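Local structure of FERM, ARHGEF and pleckstrin domain-containing protein 2 (Mus musculus, 6D2K) at residues Asn209-His214 with Leu218-Thr223; Arg235-Ser238 with Arg243-Ile246. The protein acts as a guanine nucleotide exchange factor that activates RAC1, taking part in semaphorin responses, actin remodelling and integrin regulation. All coordinates share one frame; numbering follows the deposited sequence.

Both contacts are antiparallel hairpins of the PH-like C-terminal lobe of the FERM domain, and both belong to its seven-stranded sheet. Contact 1 joins strands 207-213 and 216-221 and is largely buried, with two pairs of backbone hydrogen bonds and a hydrogen bond from the Asn209 side-chain amide to Gly222 O, just past strand 216-221. Contact 2 joins strand 243-247 to strand 236-240, one of the two edge strands of the sheet; it is only partly buried, has a single backbone pair, and a water sits beside its polar face. Their centres lie about 15 Å apart, yet apolar side chains of both reach helix 267-284, where Leu210 CD1 comes within 4.1 Å of Phe244 CD2.

Contact 1. Residues Asn209-His214 with Leu218-Thr223; sequences NLAVSH and LVFQGT
Asn209 N donates to Phe220 O at 2.7 Å with an N-H...O angle of 175°, the shortest of the five hydrogen bonds between the segments, in an antiparallel beta hairpin of the PH-like lobe of the FERM domain. The bond back, Phe220 N to Asn209 O, is 2.8 Å long, making this a hydrogen-bonded pair; Ala211 and Leu218 form the next one. Leu218 O also receives a CA-H...O contact from Leu210, whose CA stands 3.5 Å away. Beyond the backbone, Asn209 ND2 reaches Gly222 O at 2.8 Å. Gly222 O lies almost exactly in the plane of the amide, but the hydrogen bond is bent, with an N-H...O angle of 145°. Asn209 CG lies anti to the carbonyl carbon (chi1 -71°), and the amide extends from there to Gly222, just beyond the end of strand 216-221. Replacing Asn209 by an alanine would probably leave Gly222 O without this donor and the start of the following turn less firmly tied to the strand. On the same sheet face, the edge of the Phe220 ring is turned to Asn209 O, CD2 lying 3.9 Å from that oxygen, while Phe197 meets the ring from outside the hairpin. The other face carries Leu210 and Val219, side by side and pointing the same way, with CD2 of Leu210 3.8 Å from CG2 of Val219; both also touch Phe262 of strand 259-264. Toward the hairpin turn, Ser213 OG, hydrogen-bonded to Met215 N, rests 3.8 Å from Leu218 CD1.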
loop_
_atom_site.group_PDB
_atom_site.type_symbol
_atom_site.label_atom_id
_atom_site.label_comp_id
_atom_site.label_asym_id
_atom_site.label_seq_id
_atom_site.Cartn_x
_atom_site.Cartn_y
_atom_site.Cartn_z
ATOM N N ASN A 209 8.652 -3.639 -14.483
ATOM C CA ASN A 209 7.698 -3.594 -13.388
ATOM C C ASN A 209 6.769 -2.415 -13.602
ATOM O O ASN A 209 7.222 -1.275 -13.719
ATOM C CB ASN A 209 8.424 -3.461 -12.047
ATOM C CG ASN A 209 9.157 -4.732 -11.657
ATOM O OD1 ASN A 209 8.584 -5.820 -11.653
ATOM N ND2 ASN A 209 10.435 -4.599 -11.338
ATOM N N LEU A 210 5.472 -2.691 -13.674
ATOM C CA LEU A 210 4.463 -1.641 -13.763
ATOM C C LEU A 210 4.029 -1.200 -12.372
ATOM O O LEU A 210 3.978 -1.997 -11.422
ATOM C CB LEU A 210 3.234 -2.115 -14.546
ATOM C CG LEU A 210 3.458 -2.357 -16.033
ATOM C CD1 LEU A 210 2.207 -2.954 -16.657
ATOM C CD2 LEU A 210 3.818 -1.061 -16.743
ATOM N N ALA A 211 3.726 0.085 -12.254
ATOM C CA ALA A 211 3.179 0.613 -11.006
ATOM C C ALA A 211 2.279 1.790 -11.309
ATOM O O ALA A 211 2.209 2.264 -12.440
ATOM C CB ALA A 211 4.301 1.014 -10.038
ATOM N N VAL A 212 1.571 2.265 -10.293
ATOM C CA VAL A 212 0.725 3.436 -10.477
ATOM C C VAL A 212 0.831 4.345 -9.256
ATOM O O VAL A 212 1.030 3.879 -8.125
ATOM C CB VAL A 212 -0.745 3.044 -10.786
ATOM C CG1 VAL A 212 -1.382 2.370 -9.596
ATOM C CG2 VAL A 212 -1.545 4.270 -11.233
ATOM N N SER A 213 0.749 5.648 -9.490
ATOM C CA SER A 213 0.894 6.623 -8.403
ATOM C C SER A 213 -0.044 7.799 -8.661
ATOM O O SER A 213 -0.743 7.840 -9.678
ATOM C CB SER A 213 2.329 7.139 -8.331
ATOM O OG SER A 213 2.570 8.072 -9.390
ATOM N N HIS A 214 -0.054 8.761 -7.741
ATOM C CA HIS A 214 -0.865 9.954 -7.902
ATOM C C HIS A 214 -0.476 10.709 -9.185
ATOM O O HIS A 214 -1.257 11.514 -9.708
ATOM C CB HIS A 214 -0.718 10.859 -6.665
ATOM C CG HIS A 214 0.639 11.472 -6.528
ATOM N ND1 HIS A 214 1.666 10.859 -5.845
ATOM C CD2 HIS A 214 1.138 12.643 -6.992
ATOM C CE1 HIS A 214 2.744 11.621 -5.901
ATOM N NE2 HIS A 214 2.451 12.707 -6.596
ATOM N N LEU A 218 3.406 4.089 -14.139
ATOM C CA LEU A 218 4.852 4.095 -14.046
ATOM C C LEU A 218 5.465 2.812 -14.574
ATOM O O LEU A 218 4.885 1.732 -14.439
ATOM C CB LEU A 218 5.282 4.308 -12.585
ATOM C CG LEU A 218 4.608 5.432 -11.793
ATOM C CD1 LEU A 218 5.140 5.422 -10.361
ATOM C CD2 LEU A 218 4.873 6.788 -12.407
ATOM N N VAL A 219 6.648 2.935 -15.171
ATOM C CA VAL A 219 7.404 1.778 -15.626
ATOM C C VAL A 219 8.783 1.759 -14.980
ATOM O O VAL A 219 9.528 2.742 -15.057
ATOM C CB VAL A 219 7.575 1.759 -17.167
ATOM C CG1 VAL A 219 8.394 0.541 -17.593
ATOM C CG2 VAL A 219 6.221 1.738 -17.833
ATOM N N PHE A 220 9.105 0.642 -14.338
ATOM C CA PHE A 220 10.421 0.418 -13.758
ATOM C C PHE A 220 11.084 -0.733 -14.504
ATOM O O PHE A 220 10.425 -1.690 -14.894
ATOM C CB PHE A 220 10.296 0.034 -12.283
ATOM C CG PHE A 220 9.870 1.157 -11.390
ATOM C CD1 PHE A 220 10.784 1.751 -10.529
ATOM C CD2 PHE A 220 8.561 1.602 -11.373
ATOM C CE1 PHE A 220 10.403 2.773 -9.683
ATOM C CE2 PHE A 220 8.169 2.622 -10.534
ATOM C CZ PHE A 220 9.098 3.216 -9.681
ATOM N N GLN A 221 12.386 -0.631 -14.730
ATOM C CA GLN A 221 13.147 -1.774 -15.193
ATOM C C GLN A 221 13.945 -2.212 -13.987
ATOM O O GLN A 221 14.739 -1.439 -13.446
ATOM C CB GLN A 221 14.061 -1.408 -16.362
ATOM C CG GLN A 221 14.749 -2.609 -16.989
ATOM C CD GLN A 221 15.321 -2.306 -18.358
ATOM O OE1 GLN A 221 15.955 -3.159 -18.984
ATOM N NE2 GLN A 221 15.094 -1.089 -18.836
ATOM N N GLY A 222 13.713 -3.437 -13.532
ATOM C CA GLY A 222 14.216 -3.822 -12.229
ATOM C C GLY A 222 13.708 -2.825 -11.203
ATOM O O GLY A 222 12.502 -2.674 -11.015
ATOM N N THR A 223 14.629 -2.123 -10.556
ATOM C CA THR A 223 14.287 -1.164 -9.512
ATOM C C THR A 223 14.413 0.272 -10.030
ATOM O O THR A 223 14.162 1.243 -9.311
ATOM C CB THR A 223 15.176 -1.417 -8.258
ATOM O OG1 THR A 223 14.582 -2.446 -7.455
ATOM C CG2 THR A 223 15.356 -0.164 -7.412
#

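Contact 2. Residues Arg235-Ser238 with Arg243-Ile246; sequences RKLS and RFLI
The Phe244 ring is approached obliquely by two atoms of the facing strand: Leu237 CD2 lies 4.0 Å from CZ, and Ser238 O lies 3.7 Å from CD1. Outside the hairpin, Phe273 of helix 267-284 meets this ring edge-to-face. Phe244 CG stands anti to the backbone N (chi1 177°), and from there the ring extends back to Leu237, whose CD2 also packs at 3.8 Å on CG2 of Ile246. Leu237 and Ile246 are a non-hydrogen-bonded antiparallel pair, side by side and pointing the same way, in a hairpin at the edge of the PH-like sheet. The adjoining pair is hydrogen-bonded: Leu245 N donates to Ser238 O at 2.8 Å, and Ser238 N to Leu245 O at 3.0 Å. Leu237 CA adds a CA-H...O contact to Leu245 O. A water hydrogen-bonds Ser238 OG at 2.9 Å and donates a longer bond, 3.3 Å, to Leu245 O, tying the serine hydroxyl to the opposite strand. Regular pairing breaks at Arg235 and Lys236, which both face Lys247 in a classic beta bulge. Away from it, Arg243 NE forms a salt bridge with Glu261 OE2 on strand 259-264.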
loop_
_atom_site.group_PDB
_atom_site.type_symbol
_atom_site.label_atom_id
_atom_site.label_comp_id
_atom_site.label_asym_id
_atom_site.label_seq_id
_atom_site.Cartn_x
_atom_site.Cartn_y
_atom_site.Cartn_z
ATOM N N ARG A 235 -5.162 9.089 -22.208
ATOM C CA ARG A 235 -6.503 9.258 -22.744
ATOM C C ARG A 235 -7.428 8.123 -22.333
ATOM O O ARG A 235 -8.614 8.338 -22.107
ATOM C CB ARG A 235 -6.443 9.319 -24.271
ATOM C CG ARG A 235 -5.402 10.297 -24.810
ATOM C CD ARG A 235 -6.022 11.650 -25.104
ATOM N NE ARG A 235 -5.811 12.595 -24.015
ATOM C CZ ARG A 235 -4.753 13.389 -23.924
ATOM N NH1 ARG A 235 -3.816 13.349 -24.858
ATOM N NH2 ARG A 235 -4.637 14.220 -22.903
ATOM N N LYS A 236 -6.887 6.908 -22.243
ATOM C CA LYS A 236 -7.701 5.755 -21.863
ATOM C C LYS A 236 -6.840 4.602 -21.372
ATOM O O LYS A 236 -5.726 4.409 -21.841
ATOM C CB LYS A 236 -8.552 5.274 -23.049
ATOM C CG LYS A 236 -9.555 4.197 -22.658
ATOM C CD LYS A 236 -10.484 3.821 -23.806
ATOM C CE LYS A 236 -11.686 3.035 -23.287
ATOM N NZ LYS A 236 -12.573 2.553 -24.385
ATOM N N LEU A 237 -7.358 3.854 -20.403
ATOM C CA LEU A 237 -6.732 2.615 -19.962
ATOM C C LEU A 237 -7.687 1.472 -20.269
ATOM O O LEU A 237 -8.883 1.560 -19.971
ATOM C CB LEU A 237 -6.462 2.658 -18.455
ATOM C CG LEU A 237 -5.520 3.756 -17.979
ATOM C CD1 LEU A 237 -5.416 3.698 -16.470
ATOM C CD2 LEU A 237 -4.143 3.628 -18.619
ATOM N N SER A 238 -7.154 0.407 -20.852
ATOM C CA SER A 238 -7.936 -0.773 -21.213
ATOM C C SER A 238 -7.153 -2.038 -20.923
ATOM O O SER A 238 -5.951 -1.999 -20.732
ATOM C CB SER A 238 -8.271 -0.757 -22.711
ATOM O OG SER A 238 -8.984 0.408 -23.035
ATOM N N ARG A 243 -3.101 -8.520 -21.785
ATOM C CA ARG A 243 -2.561 -7.272 -22.334
ATOM C C ARG A 243 -3.123 -6.043 -21.637
ATOM O O ARG A 243 -4.341 -5.875 -21.570
ATOM C CB ARG A 243 -2.897 -7.173 -23.839
ATOM C CG ARG A 243 -2.247 -8.243 -24.696
ATOM C CD ARG A 243 -2.953 -8.379 -26.059
ATOM N NE ARG A 243 -3.143 -7.093 -26.719
ATOM C CZ ARG A 243 -4.177 -6.797 -27.501
ATOM N NH1 ARG A 243 -5.131 -7.694 -27.716
ATOM N NH2 ARG A 243 -4.259 -5.595 -28.056
ATOM N N PHE A 244 -2.230 -5.182 -21.141
ATOM C CA PHE A 244 -2.610 -3.889 -20.571
ATOM C C PHE A 244 -2.341 -2.786 -21.595
ATOM O O PHE A 244 -1.242 -2.698 -22.127
ATOM C CB PHE A 244 -1.800 -3.633 -19.292
ATOM C CG PHE A 244 -2.068 -2.302 -18.654
ATOM C CD1 PHE A 244 -3.306 -2.009 -18.103
ATOM C CD2 PHE A 244 -1.069 -1.347 -18.593
ATOM C CE1 PHE A 244 -3.533 -0.780 -17.499
ATOM C CE2 PHE A 244 -1.289 -0.114 -18.002
ATOM C CZ PHE A 244 -2.524 0.167 -17.460
ATOM N N LEU A 245 -3.349 -1.964 -21.879
ATOM C CA LEU A 245 -3.265 -0.974 -22.957
ATOM C C LEU A 245 -3.376 0.457 -22.438
ATOM O O LEU A 245 -4.349 0.804 -21.777
ATOM C CB LEU A 245 -4.373 -1.224 -23.998
ATOM C CG LEU A 245 -4.267 -2.457 -24.915
ATOM C CD1 LEU A 245 -4.324 -3.756 -24.134
ATOM C CD2 LEU A 245 -5.373 -2.431 -25.955
ATOM N N ILE A 246 -2.378 1.286 -22.728
ATOM C CA ILE A 246 -2.442 2.691 -22.348
ATOM C C ILE A 246 -2.553 3.538 -23.603
ATOM O O ILE A 246 -1.640 3.525 -24.428
ATOM C CB ILE A 246 -1.170 3.152 -21.624
ATOM C CG1 ILE A 246 -0.795 2.211 -20.492
ATOM C CG2 ILE A 246 -1.365 4.563 -21.085
ATOM C CD1 ILE A 246 0.495 2.593 -19.786
HETATM O O HOH W 1 -6.661 1.949 -23.806
#